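Local coordinates for CBS domain-containing protein (Pyrococcus horikoshii, PDB 2YZQ) that binds S-adenosylmethionine through its CBS domains but is of otherwise unknown function, perhaps sensing that ligand in a regulatory role, at residues R2-M7 and V73-T78; P11-L16 and P36-E41; G42-I47 and R68-V73. All blocks are in the same frame, centred on the assembly; numbering follows the deposited sequence.

How the interactions relate
The three contacts hold together the part of the chain built from the first two CBS motifs. Interaction 1 closes the longest loop, and interactions 2 and 3 are nested inside it in series. Interactions 2 and 3 are the nearest pair, their centres about 10 Å apart, and they share a sheet: strand 34-38 lies between strands 14-15 and 44-49, with probable hydrogen bonds at Val37 N to Gly46 O (2.6 Å) and Val37 O to Val45 N (2.7 Å). Interaction 1 shares Val73 and strand 72-74 with interaction 3, about 16 Å away between centres. All three lie away from the S-adenosylmethionine pocket, which is lined by residues between 158 and 256.

Interaction 1 of 3, residues R2-M7 and V73-T78; sequences RVKTIM and VKENDT
Lys4 meets both Glu75 and Asn76, each with a different part of its side chain. Its CG stands between the backbone N and the carbonyl carbon, the crowded position (chi1 67°), which sets CG against Glu75 O. Separately, Lys4 CB rests 3.5 Å from Glu75 OE2. The chain bends at chi3 (-64°), turning CE aside, and NZ beyond it donates to Asn76 OD1 at 3.0 Å, in the plane of that amide carbonyl. Glu75 and Lys4 cross obliquely; Lys4 NZ stays 4.3 Å from Glu75 OE1, beyond a salt bridge, though the opposite charges probably still attract. Glu75 OE2 is also touched by the methyl end of Met7, whose CE comes within 3.7 Å.

Two residues before Lys4, Arg2 extends from CG to NE past the backbone of Asn76. Its NH1 is modelled 2.5 Å from Asn76 O, which lies at the edge of the guanidinium near its plane; the bond is so short that its exact length is doubtful.

Between the backbones, N-H groups at the start of helix 3-6 are spent on the Lys74-Asp77 type I turn. Val3 N donates to Asp77 O, 2.9 Å away, and Lys4 N to Glu75 O at 2.8 Å. The turn is braced from within by Lys74 N, which approaches Asp77 OD2 from above the carboxylate plane. Val3 turns inward, CG2 lying 4.0 Å from Val73 CG2, and Val96 and Ala82 add to this apolar patch.

The arrangement belongs to the tandem CBS fold: the N-terminal helical turn packs beside strand 72-74 and the start of helix 79-89, and the chain then runs into strand 8-9, an edge strand of the same sheet.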
loop_
_atom_site.group_PDB
_atom_site.type_symbol
_atom_site.label_atom_id
_atom_site.label_comp_id
_atom_site.label_asym_id
_atom_site.label_seq_id
_atom_site.Cartn_x
_atom_site.Cartn_y
_atom_site.Cartn_z
ATOM N N ARG A 2 4.040 8.313 17.922
ATOM C CA ARG A 2 3.670 6.994 18.471
ATOM C C ARG A 2 2.508 6.364 17.725
ATOM O O ARG A 2 1.656 7.069 17.150
ATOM C CB ARG A 2 3.382 7.044 19.976
ATOM C CG ARG A 2 4.640 7.320 20.797
ATOM C CD ARG A 2 4.359 7.282 22.278
ATOM N NE ARG A 2 5.387 8.003 23.025
ATOM C CZ ARG A 2 6.500 7.459 23.513
ATOM N NH1 ARG A 2 6.753 6.160 23.357
ATOM N NH2 ARG A 2 7.364 8.220 24.178
ATOM N N VAL A 3 2.692 5.087 18.098
ATOM C CA VAL A 3 1.640 4.330 17.433
ATOM C C VAL A 3 0.230 4.774 17.824
ATOM O O VAL A 3 -0.653 4.897 16.970
ATOM C CB VAL A 3 1.800 2.823 17.732
ATOM C CG1 VAL A 3 0.573 2.060 17.275
ATOM C CG2 VAL A 3 3.057 2.286 17.038
ATOM N N LYS A 4 0.030 5.023 19.116
ATOM C CA LYS A 4 -1.276 5.421 19.643
ATOM C C LYS A 4 -1.937 6.580 18.903
ATOM O O LYS A 4 -3.162 6.648 18.808
ATOM C CB LYS A 4 -1.142 5.786 21.125
ATOM C CG LYS A 4 -0.311 7.036 21.373
ATOM C CD LYS A 4 0.188 7.112 22.812
ATOM C CE LYS A 4 -0.954 7.243 23.804
ATOM N NZ LYS A 4 -0.447 7.249 25.205
ATOM N N THR A 5 -1.126 7.482 18.366
ATOM C CA THR A 5 -1.645 8.651 17.669
ATOM C C THR A 5 -2.116 8.377 16.246
ATOM O O THR A 5 -3.046 9.017 15.757
ATOM C CB THR A 5 -0.573 9.758 17.617
ATOM O OG1 THR A 5 -0.057 9.982 18.936
ATOM C CG2 THR A 5 -1.164 11.054 17.075
ATOM N N ILE A 6 -1.490 7.409 15.594
ATOM C CA ILE A 6 -1.811 7.104 14.207
ATOM C C ILE A 6 -2.723 5.895 13.995
ATOM O O ILE A 6 -3.393 5.792 12.967
ATOM C CB ILE A 6 -0.495 6.913 13.408
ATOM C CG1 ILE A 6 0.450 8.090 13.687
ATOM C CG2 ILE A 6 -0.776 6.809 11.914
ATOM C CD1 ILE A 6 -0.150 9.465 13.388
ATOM N N MET A 7 -2.772 4.991 14.969
ATOM C CA MET A 7 -3.596 3.791 14.839
ATOM C C MET A 7 -5.090 4.085 14.887
ATOM O O MET A 7 -5.511 5.162 15.304
ATOM C CB MET A 7 -3.273 2.808 15.965
ATOM C CG MET A 7 -3.687 3.324 17.341
ATOM S SD MET A 7 -3.295 2.179 18.668
ATOM C CE MET A 7 -4.506 2.668 19.921
ATOM N N VAL A 73 2.619 -4.539 18.013
ATOM C CA VAL A 73 3.301 -3.499 18.771
ATOM C C VAL A 73 2.353 -3.029 19.864
ATOM O O VAL A 73 1.197 -3.450 19.911
ATOM C CB VAL A 73 3.649 -2.273 17.892
ATOM C CG1 VAL A 73 4.595 -2.680 16.774
ATOM C CG2 VAL A 73 2.372 -1.666 17.316
ATOM N N LYS A 74 2.858 -2.172 20.742
ATOM C CA LYS A 74 2.055 -1.597 21.815
ATOM C C LYS A 74 1.791 -0.150 21.408
ATOM O O LYS A 74 2.566 0.427 20.643
ATOM C CB LYS A 74 2.809 -1.663 23.142
ATOM C CG LYS A 74 2.957 -3.082 23.676
ATOM C CD LYS A 74 3.604 -3.105 25.048
ATOM C CE LYS A 74 3.616 -4.515 25.616
ATOM N NZ LYS A 74 4.283 -5.476 24.692
ATOM N N GLU A 75 0.707 0.441 21.909
ATOM C CA GLU A 75 0.370 1.808 21.521
ATOM C C GLU A 75 1.419 2.859 21.857
ATOM O O GLU A 75 1.474 3.900 21.208
ATOM C CB GLU A 75 -0.986 2.233 22.111
ATOM C CG GLU A 75 -0.991 2.514 23.606
ATOM C CD GLU A 75 -2.235 3.266 24.052
ATOM O OE1 GLU A 75 -2.441 3.413 25.277
ATOM O OE2 GLU A 75 -3.005 3.719 23.181
ATOM N N ASN A 76 2.262 2.597 22.850
ATOM C CA ASN A 76 3.275 3.578 23.213
ATOM C C ASN A 76 4.603 3.372 22.495
ATOM O O ASN A 76 5.589 4.055 22.782
ATOM C CB ASN A 76 3.473 3.607 24.731
ATOM C CG ASN A 76 2.259 4.162 25.459
ATOM O OD1 ASN A 76 1.775 5.249 25.142
ATOM N ND2 ASN A 76 1.762 3.416 26.440
ATOM N N ASP A 77 4.628 2.426 21.561
ATOM C CA ASP A 77 5.835 2.192 20.782
ATOM C C ASP A 77 5.942 3.310 19.748
ATOM O O ASP A 77 4.957 3.987 19.439
ATOM C CB ASP A 77 5.784 0.835 20.070
ATOM C CG ASP A 77 6.053 -0.328 21.006
ATOM O OD1 ASP A 77 6.802 -0.139 21.988
ATOM O OD2 ASP A 77 5.536 -1.435 20.751
ATOM N N THR A 78 7.139 3.509 19.215
ATOM C CA THR A 78 7.344 4.550 18.217
ATOM C C THR A 78 6.846 4.077 16.859
ATOM O O THR A 78 6.716 2.876 16.622
ATOM C CB THR A 78 8.831 4.891 18.071
ATOM O OG1 THR A 78 9.540 3.719 17.649
ATOM C CG2 THR A 78 9.400 5.380 19.397
#

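Interaction 2 of 3, residues P11-L16 and P36-E41; sequences PVTITL and PVVNKE
Ile14 and Thr15 bridge Val37 and Val38 as a short parallel ladder, in which Ile14 N donates to Pro36 O at 3.1 Å, Val38 N returns a bond to Ile14 O and Leu16 N reaches Val38 O, although the two segments as a whole run 49° apart.

Val37 is met by Leu16, the residue just past the ladder. The side chain of Leu16 runs at about a right angle to that of Val37, and Leu16 CG presses to 3.4 Å from Val37 CG1, a close squeeze for two carbons. Val37 CG1 is anti to the backbone N (chi1 -179°), with both CG and CD1 of Leu16 close against it.

On the face of Thr15 and Val38, a hydroxyl lies against a methyl: Thr15 OG1 is 3.5 Å from Val38 CG2. The same hydroxyl finds a polar partner in a water 2.9 Å from Thr15 OG1. That water donates to Asn39 O at 2.8 Å, tying the Thr15 hydroxyl to the loop that follows strand 34-38.

Ahead of the ladder, Pro36 CD comes 3.3 Å from Val12 O. Thr13 crosses Pro36 at about a right angle, its CG2 beside Pro36 CB, while Pro11 and Pro36 both also rest on Ile106 of strand 103-108.

Chemically, the contact is a main-chain junction: three backbone hydrogen bonds set how the strands align, methyl groups and proline rings fill in around them, and one bridging water serves the threonine hydroxyl at the exposed end.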
loop_
_atom_site.group_PDB
_atom_site.type_symbol
_atom_site.label_atom_id
_atom_site.label_comp_id
_atom_site.label_asym_id
_atom_site.label_seq_id
_atom_site.Cartn_x
_atom_site.Cartn_y
_atom_site.Cartn_z
ATOM N N PRO A 11 -10.517 -1.983 17.074
ATOM C CA PRO A 11 -10.851 -2.690 15.838
ATOM C C PRO A 11 -11.852 -3.811 16.079
ATOM O O PRO A 11 -11.851 -4.442 17.139
ATOM C CB PRO A 11 -9.502 -3.227 15.381
ATOM C CG PRO A 11 -8.831 -3.536 16.680
ATOM C CD PRO A 11 -9.138 -2.291 17.494
ATOM N N VAL A 12 -12.715 -4.047 15.100
ATOM C CA VAL A 12 -13.678 -5.126 15.213
ATOM C C VAL A 12 -12.857 -6.397 15.039
ATOM O O VAL A 12 -12.027 -6.491 14.132
ATOM C CB VAL A 12 -14.761 -5.037 14.117
ATOM C CG1 VAL A 12 -15.742 -3.925 14.450
ATOM C CG2 VAL A 12 -14.118 -4.770 12.769
ATOM N N THR A 13 -13.067 -7.360 15.925
ATOM C CA THR A 13 -12.325 -8.611 15.867
ATOM C C THR A 13 -13.264 -9.790 15.688
ATOM O O THR A 13 -14.484 -9.643 15.731
ATOM C CB THR A 13 -11.525 -8.841 17.161
ATOM O OG1 THR A 13 -12.436 -9.004 18.254
ATOM C CG2 THR A 13 -10.607 -7.658 17.443
ATOM N N ILE A 14 -12.682 -10.964 15.484
ATOM C CA ILE A 14 -13.465 -12.177 15.322
ATOM C C ILE A 14 -12.933 -13.228 16.280
ATOM O O ILE A 14 -11.739 -13.520 16.300
ATOM C CB ILE A 14 -13.390 -12.721 13.880
ATOM C CG1 ILE A 14 -14.012 -11.711 12.914
ATOM C CG2 ILE A 14 -14.109 -14.060 13.793
ATOM C CD1 ILE A 14 -14.079 -12.190 11.476
ATOM N N THR A 15 -13.829 -13.785 17.084
ATOM C CA THR A 15 -13.451 -14.804 18.050
ATOM C C THR A 15 -13.678 -16.195 17.479
ATOM O O THR A 15 -14.743 -16.486 16.933
ATOM C CB THR A 15 -14.271 -14.668 19.347
ATOM O OG1 THR A 15 -14.026 -13.385 19.935
ATOM C CG2 THR A 15 -13.888 -15.762 20.336
ATOM N N LEU A 16 -12.666 -17.045 17.602
ATOM C CA LEU A 16 -12.754 -18.417 17.121
ATOM C C LEU A 16 -13.366 -19.258 18.235
ATOM O O LEU A 16 -13.202 -18.945 19.415
ATOM C CB LEU A 16 -11.360 -18.950 16.783
ATOM C CG LEU A 16 -10.551 -18.171 15.742
ATOM C CD1 LEU A 16 -9.161 -18.777 15.616
ATOM C CD2 LEU A 16 -11.278 -18.196 14.406
ATOM N N PRO A 36 -8.694 -8.656 13.174
ATOM C CA PRO A 36 -7.753 -9.334 14.070
ATOM C C PRO A 36 -8.509 -10.539 14.633
ATOM O O PRO A 36 -9.719 -10.459 14.851
ATOM C CB PRO A 36 -7.475 -8.284 15.145
ATOM C CG PRO A 36 -7.668 -6.989 14.410
ATOM C CD PRO A 36 -8.910 -7.262 13.595
ATOM N N VAL A 37 -7.811 -11.647 14.851
ATOM C CA VAL A 37 -8.443 -12.851 15.384
ATOM C C VAL A 37 -8.006 -13.089 16.823
ATOM O O VAL A 37 -6.815 -13.058 17.133
ATOM C CB VAL A 37 -8.078 -14.094 14.545
ATOM C CG1 VAL A 37 -8.771 -15.327 15.112
ATOM C CG2 VAL A 37 -8.480 -13.880 13.103
ATOM N N VAL A 38 -8.977 -13.341 17.694
ATOM C CA VAL A 38 -8.699 -13.570 19.107
ATOM C C VAL A 38 -9.341 -14.850 19.634
ATOM O O VAL A 38 -10.248 -15.408 19.011
ATOM C CB VAL A 38 -9.223 -12.397 19.963
ATOM C CG1 VAL A 38 -8.567 -11.093 19.518
ATOM C CG2 VAL A 38 -10.734 -12.302 19.837
ATOM N N ASN A 39 -8.862 -15.312 20.783
ATOM C CA ASN A 39 -9.427 -16.507 21.395
ATOM C C ASN A 39 -10.485 -16.084 22.410
ATOM O O ASN A 39 -10.807 -14.900 22.520
ATOM C CB ASN A 39 -8.341 -17.358 22.071
ATOM C CG ASN A 39 -7.530 -16.590 23.097
ATOM O OD1 ASN A 39 -7.996 -15.610 23.676
ATOM N ND2 ASN A 39 -6.309 -17.050 23.342
ATOM N N LYS A 40 -11.029 -17.045 23.147
ATOM C CA LYS A 40 -12.064 -16.740 24.125
ATOM C C LYS A 40 -11.634 -15.661 25.113
ATOM O O LYS A 40 -12.413 -14.763 25.427
ATOM C CB LYS A 40 -12.475 -18.006 24.883
ATOM C CG LYS A 40 -13.609 -17.793 25.877
ATOM C CD LYS A 40 -14.859 -17.260 25.190
ATOM C CE LYS A 40 -16.011 -17.087 26.174
ATOM N NZ LYS A 40 -16.442 -18.383 26.773
ATOM N N GLU A 41 -10.400 -15.752 25.598
ATOM C CA GLU A 41 -9.865 -14.775 26.544
ATOM C C GLU A 41 -9.738 -13.398 25.895
ATOM O O GLU A 41 -9.634 -12.387 26.583
ATOM C CB GLU A 41 -8.490 -15.217 27.051
ATOM C CG GLU A 41 -8.509 -16.359 28.054
ATOM C CD GLU A 41 -9.183 -15.976 29.358
ATOM O OE1 GLU A 41 -8.831 -14.919 29.925
ATOM O OE2 GLU A 41 -10.061 -16.735 29.818
HETATM O O HOH W 1 -12.981 -13.100 22.614
#

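Interaction 3 of 3, residues G42-I47 and R68-V73; sequences GKLVGI and RDVPVV
Arg68 O accepts Val70 N at 2.9 Å, a hydrogen bond within segment 68-73 that spans an inverse gamma turn centred on Asp69. That tight turn brings Val70 round toward strand 44-49, and from there the contact is apolar. Val70 CG1 meets Ile47 CG2 at 3.3 Å, closer than usual for two carbons, while its other methyl, Val70 CG2, lies 4.3 Å from Leu44 CD2. The chi2 of Leu44 (69°, measured to CD1) leaves CD2 anti to CA, at the far end of the side chain. Leu44 slides past Val72 in the opposite direction, with Leu44 CD2 pressed to 3.4 Å from Val72 CG1. Leu44 also packs on Val95 and Val97 of strand 93-97, joining the two sheets of the tandem CBS fold.

Between Leu44 and Ile47 the strand carries a classic beta bulge, with Val45 and Gly46 both facing Val37 on strand 34-38. Gly46 takes a phi of 155°, where a CB would jam against Val45 O. The bulge lies where Arg68 comes closest, its CA 3.8 Å from Val45 O and its CB against the same oxygen.

Ile47 also bonds through its backbone to Lys67 and packs on Tyr91.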
loop_
_atom_site.group_PDB
_atom_site.type_symbol
_atom_site.label_atom_id
_atom_site.label_comp_id
_atom_site.label_asym_id
_atom_site.label_seq_id
_atom_site.Cartn_x
_atom_site.Cartn_y
_atom_site.Cartn_z
ATOM N N GLY A 42 -9.738 -13.364 24.566
ATOM C CA GLY A 42 -9.624 -12.095 23.869
ATOM C C GLY A 42 -8.207 -11.751 23.446
ATOM O O GLY A 42 -7.947 -10.642 22.977
ATOM N N LYS A 43 -7.284 -12.692 23.613
ATOM C CA LYS A 43 -5.897 -12.462 23.232
ATOM C C LYS A 43 -5.731 -12.652 21.728
ATOM O O LYS A 43 -6.394 -13.493 21.124
ATOM C CB LYS A 43 -4.968 -13.426 23.975
ATOM C CG LYS A 43 -5.045 -13.315 25.489
ATOM C CD LYS A 43 -3.980 -14.166 26.154
ATOM C CE LYS A 43 -4.065 -14.075 27.668
ATOM N NZ LYS A 43 -5.375 -14.566 28.178
ATOM N N LEU A 44 -4.844 -11.865 21.130
ATOM C CA LEU A 44 -4.591 -11.950 19.697
ATOM C C LEU A 44 -3.948 -13.283 19.329
ATOM O O LEU A 44 -2.981 -13.712 19.960
ATOM C CB LEU A 44 -3.672 -10.808 19.258
ATOM C CG LEU A 44 -3.338 -10.720 17.764
ATOM C CD1 LEU A 44 -4.569 -10.311 16.969
ATOM C CD2 LEU A 44 -2.216 -9.718 17.567
ATOM N N VAL A 45 -4.489 -13.932 18.304
ATOM C CA VAL A 45 -3.950 -15.203 17.840
ATOM C C VAL A 45 -3.657 -15.152 16.343
ATOM O O VAL A 45 -3.148 -16.117 15.772
ATOM C CB VAL A 45 -4.916 -16.378 18.140
ATOM C CG1 VAL A 45 -5.074 -16.540 19.646
ATOM C CG2 VAL A 45 -6.267 -16.132 17.492
ATOM N N GLY A 46 -3.969 -14.022 15.712
ATOM C CA GLY A 46 -3.711 -13.877 14.287
ATOM C C GLY A 46 -4.605 -12.863 13.597
ATOM O O GLY A 46 -5.292 -12.079 14.249
ATOM N N ILE A 47 -4.585 -12.867 12.268
ATOM C CA ILE A 47 -5.410 -11.949 11.494
ATOM C C ILE A 47 -5.969 -12.665 10.270
ATOM O O ILE A 47 -5.328 -13.557 9.716
ATOM C CB ILE A 47 -4.597 -10.712 11.037
ATOM C CG1 ILE A 47 -5.541 -9.634 10.502
ATOM C CG2 ILE A 47 -3.606 -11.106 9.953
ATOM C CD1 ILE A 47 -4.864 -8.302 10.244
ATOM N N ARG A 68 -0.910 -16.666 11.705
ATOM C CA ARG A 68 -0.474 -16.437 13.078
ATOM C C ARG A 68 0.696 -15.471 13.230
ATOM O O ARG A 68 0.731 -14.674 14.166
ATOM C CB ARG A 68 -0.104 -17.769 13.738
ATOM C CG ARG A 68 1.181 -18.390 13.208
ATOM C CD ARG A 68 1.503 -19.703 13.906
ATOM N NE ARG A 68 0.567 -20.766 13.548
ATOM C CZ ARG A 68 0.424 -21.254 12.319
ATOM N NH1 ARG A 68 1.156 -20.774 11.322
ATOM N NH2 ARG A 68 -0.451 -22.223 12.086
ATOM N N ASP A 69 1.656 -15.546 12.315
ATOM C CA ASP A 69 2.831 -14.685 12.377
ATOM C C ASP A 69 2.555 -13.278 11.857
ATOM O O ASP A 69 2.967 -12.924 10.754
ATOM C CB ASP A 69 3.982 -15.312 11.583
ATOM C CG ASP A 69 5.286 -14.555 11.749
ATOM O OD1 ASP A 69 5.768 -14.443 12.897
ATOM O OD2 ASP A 69 5.829 -14.071 10.733
ATOM N N VAL A 70 1.857 -12.479 12.660
ATOM C CA VAL A 70 1.533 -11.107 12.286
ATOM C C VAL A 70 2.283 -10.124 13.180
ATOM O O VAL A 70 2.437 -10.354 14.379
ATOM C CB VAL A 70 0.018 -10.829 12.410
ATOM C CG1 VAL A 70 -0.757 -11.786 11.519
ATOM C CG2 VAL A 70 -0.422 -10.970 13.858
ATOM N N PRO A 71 2.764 -9.011 12.605
ATOM C CA PRO A 71 3.496 -8.015 13.392
ATOM C C PRO A 71 2.616 -7.349 14.449
ATOM O O PRO A 71 1.473 -6.978 14.172
ATOM C CB PRO A 71 3.987 -7.033 12.331
ATOM C CG PRO A 71 2.920 -7.107 11.288
ATOM C CD PRO A 71 2.653 -8.590 11.198
ATOM N N VAL A 72 3.151 -7.213 15.656
ATOM C CA VAL A 72 2.416 -6.595 16.755
ATOM C C VAL A 72 3.270 -5.579 17.501
ATOM O O VAL A 72 4.490 -5.728 17.607
ATOM C CB VAL A 72 1.922 -7.651 17.774
ATOM C CG1 VAL A 72 1.000 -8.642 17.091
ATOM C CG2 VAL A 72 3.107 -8.365 18.398
ATOM N N VAL A 73 2.619 -4.539 18.013
ATOM C CA VAL A 73 3.301 -3.499 18.771
ATOM C C VAL A 73 2.353 -3.029 19.864
ATOM O O VAL A 73 1.197 -3.450 19.911
ATOM C CB VAL A 73 3.649 -2.273 17.892
ATOM C CG1 VAL A 73 4.595 -2.680 16.774
ATOM C CG2 VAL A 73 2.372 -1.666 17.316
#